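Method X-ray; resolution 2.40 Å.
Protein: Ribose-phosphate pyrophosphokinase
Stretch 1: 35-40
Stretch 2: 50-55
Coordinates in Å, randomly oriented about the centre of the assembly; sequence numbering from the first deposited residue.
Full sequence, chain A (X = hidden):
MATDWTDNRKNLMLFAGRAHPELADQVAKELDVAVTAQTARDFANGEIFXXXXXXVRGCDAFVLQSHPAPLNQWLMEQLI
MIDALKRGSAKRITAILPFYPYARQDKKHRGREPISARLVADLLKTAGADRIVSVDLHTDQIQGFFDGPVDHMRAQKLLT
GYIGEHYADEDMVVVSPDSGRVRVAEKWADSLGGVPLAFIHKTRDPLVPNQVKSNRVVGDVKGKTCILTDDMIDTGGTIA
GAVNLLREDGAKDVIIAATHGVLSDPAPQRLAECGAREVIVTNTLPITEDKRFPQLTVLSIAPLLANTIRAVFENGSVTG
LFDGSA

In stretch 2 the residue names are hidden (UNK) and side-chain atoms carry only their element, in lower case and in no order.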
# COMPACT_ATOMS: atom_id res chain seq x y z
N VAL A 35 56.56 -26.26 3.65
CA VAL A 35 55.63 -25.68 4.60
C VAL A 35 54.45 -26.63 4.72
O VAL A 35 53.99 -27.16 3.74
CB VAL A 35 55.13 -24.31 4.14
CG1 VAL A 35 54.07 -23.76 5.10
CG2 VAL A 35 56.30 -23.33 4.08
N THR A 36 54.00 -26.86 5.94
CA THR A 36 52.92 -27.79 6.21
C THR A 36 51.61 -27.23 5.68
O THR A 36 51.29 -26.07 5.85
CB THR A 36 52.80 -28.02 7.72
OG1 THR A 36 54.04 -28.53 8.21
CG2 THR A 36 51.74 -29.01 8.03
N ALA A 37 50.86 -28.11 5.02
CA ALA A 37 49.63 -27.74 4.34
C ALA A 37 48.58 -27.37 5.35
O ALA A 37 48.44 -28.03 6.38
CB ALA A 37 49.12 -28.93 3.50
N GLN A 38 47.87 -26.30 5.07
CA GLN A 38 46.80 -25.89 5.93
C GLN A 38 45.79 -25.06 5.20
O GLN A 38 46.12 -24.37 4.28
CB GLN A 38 47.38 -25.11 7.11
CG GLN A 38 48.11 -23.83 6.68
CD GLN A 38 48.34 -22.83 7.75
OE1 GLN A 38 48.49 -23.19 8.89
NE2 GLN A 38 48.42 -21.54 7.38
N THR A 39 44.57 -25.07 5.70
CA THR A 39 43.54 -24.15 5.26
C THR A 39 43.54 -22.95 6.23
O THR A 39 43.41 -23.14 7.43
CB THR A 39 42.19 -24.84 5.32
OG1 THR A 39 42.30 -26.12 4.70
CG2 THR A 39 41.11 -24.01 4.66
N ALA A 40 43.72 -21.75 5.72
CA ALA A 40 43.69 -20.53 6.54
C ALA A 40 42.86 -19.51 5.82
O ALA A 40 43.25 -19.05 4.75
CB ALA A 40 45.10 -20.01 6.80
N UNK A 50 41.38 -21.95 10.92
CA UNK A 50 42.65 -22.61 10.68
C UNK A 50 42.42 -24.08 10.74
O UNK A 50 41.79 -24.55 11.65
c UNK A 50 44.43 -20.88 11.21
c UNK A 50 43.71 -22.13 11.72
c UNK A 50 44.75 -23.19 12.04
N UNK A 51 42.97 -24.84 9.79
CA UNK A 51 42.96 -26.29 9.88
C UNK A 51 44.19 -26.89 9.26
O UNK A 51 44.56 -26.53 8.17
c UNK A 51 39.40 -28.18 6.51
c UNK A 51 41.73 -26.85 9.20
n UNK A 51 40.40 -28.53 7.31
c UNK A 51 40.31 -28.86 8.72
c UNK A 51 41.55 -28.34 9.44
n UNK A 51 38.14 -28.12 6.96
n UNK A 51 39.67 -27.88 5.25
N UNK A 52 44.84 -27.82 9.95
CA UNK A 52 46.03 -28.45 9.40
C UNK A 52 45.62 -29.62 8.54
O UNK A 52 44.77 -30.41 8.94
c UNK A 52 47.00 -28.88 10.49
c UNK A 52 48.43 -25.58 12.79
c UNK A 52 47.36 -27.71 12.68
c UNK A 52 47.83 -26.65 13.42
c UNK A 52 47.51 -27.73 11.29
c UNK A 52 48.14 -26.66 10.68
c UNK A 52 48.60 -25.60 11.42
N UNK A 53 46.23 -29.74 7.37
CA UNK A 53 45.82 -30.75 6.40
C UNK A 53 46.74 -31.96 6.34
O UNK A 53 46.62 -32.78 5.44
c UNK A 53 45.60 -30.08 5.06
c UNK A 53 44.39 -29.11 5.09
o UNK A 53 44.44 -28.09 4.40
o UNK A 53 43.39 -29.36 5.81
N UNK A 54 47.63 -32.10 7.32
CA UNK A 54 48.38 -33.34 7.54
C UNK A 54 48.61 -33.48 9.04
O UNK A 54 48.32 -32.54 9.80
o UNK A 54 51.88 -31.29 4.95
c UNK A 54 49.70 -33.34 6.76
c UNK A 54 50.45 -32.02 6.76
o UNK A 54 52.67 -32.82 6.33
c UNK A 54 51.76 -32.05 5.95
N UNK A 55 49.12 -34.65 9.46
CA UNK A 55 49.30 -34.91 10.90
C UNK A 55 50.38 -34.03 11.51
O UNK A 55 51.39 -33.78 10.86
o UNK A 55 49.44 -36.66 12.60
c UNK A 55 49.64 -36.38 11.19

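Position 50 carries three side-chain carbons, one bonded to CA and bearing the other two, with no heteroatom. This fork at the first carbon identifies valine, Val50, with chi1 in the t well. It pairs with Ala40 across two antiparallel strands, with the CA atoms 4.7 Å apart, and both side chains lie on the same face of the sheet. Its backbone makes the closer approach: CA of Val50 lies 3.4 Å from O of Thr39, a CA-H...O contact that adds to the regular hydrogen bonding of the ladder.

At position 51 the side chain is long, with three carbons in a row, a nitrogen, and then a carbon bearing two more nitrogens. Such a planar group of three nitrogens about one carbon is a guanidinium, and one of its terminal nitrogens comes within 3.2 Å of OG1 of Thr39. The residue is arginine, Arg51. It forms the hydrogen-bonded pair of the ladder with Thr39: N of Thr39 donates to O of Arg51 and N of Arg51 to O of Thr39, both at 2.9 Å. Both side chains project from the face opposite that of Val50, which allows NH2 of Arg51 to make its weak hydrogen bond to OG1 of Thr39.

Position 52 has one carbon followed by a ring of six carbons, without any oxygen on the ring. One ring carbon approaches OE1 of Gln38 to 3.5 Å. A bare six-membered ring means phenylalanine, Phe52. Its chi1 is in the m well, and it pairs with Gln38 at a CA-CA distance of 4.4 Å, returning to the face occupied by Val50 and Ala40. The atom nearest OE1 of Gln38 is CE1 of Phe52, and the oxygen lies oblique to the ring.

Four side-chain atoms are present at position 53: two carbons, the second carrying two oxygens. One oxygen is 2.9 Å from OG1 of Thr39. This short carboxylate is aspartate, Asp53, whose OD2 accepts a hydrogen bond from that hydroxyl, while its OD1 receives a weak, salt-bridging hydrogen bond from NE of Arg51 at 3.4 Å. Beyond the strand, N of Asp53 still donates to O of Ala37 at 3.0 Å.

Position 54 has a chain of three carbons ending in two oxygens, one of them 3.3 Å from N of Ala37. The extra methylene makes it glutamate, Glu54. OE2 of Glu54 accepts a nearly straight but weak hydrogen bond from that amide, and its CG packs 3.5 Å from CG2 of Thr36.

Position 55 shows one carbon and one oxygen, a serine, Ser55; its CB points away and it makes no contact with stretch 1.

The contact is thus a short antiparallel ladder, extended past the strand ends by Asp53 and Glu54. The hydroxyl of Thr39 is its polar hub, accepting from Arg51 and donating to Asp53, so that the salt-bridged pair is tied to the neighbouring strand through a single side chain.

Stretch 2 50-55: VRFDES
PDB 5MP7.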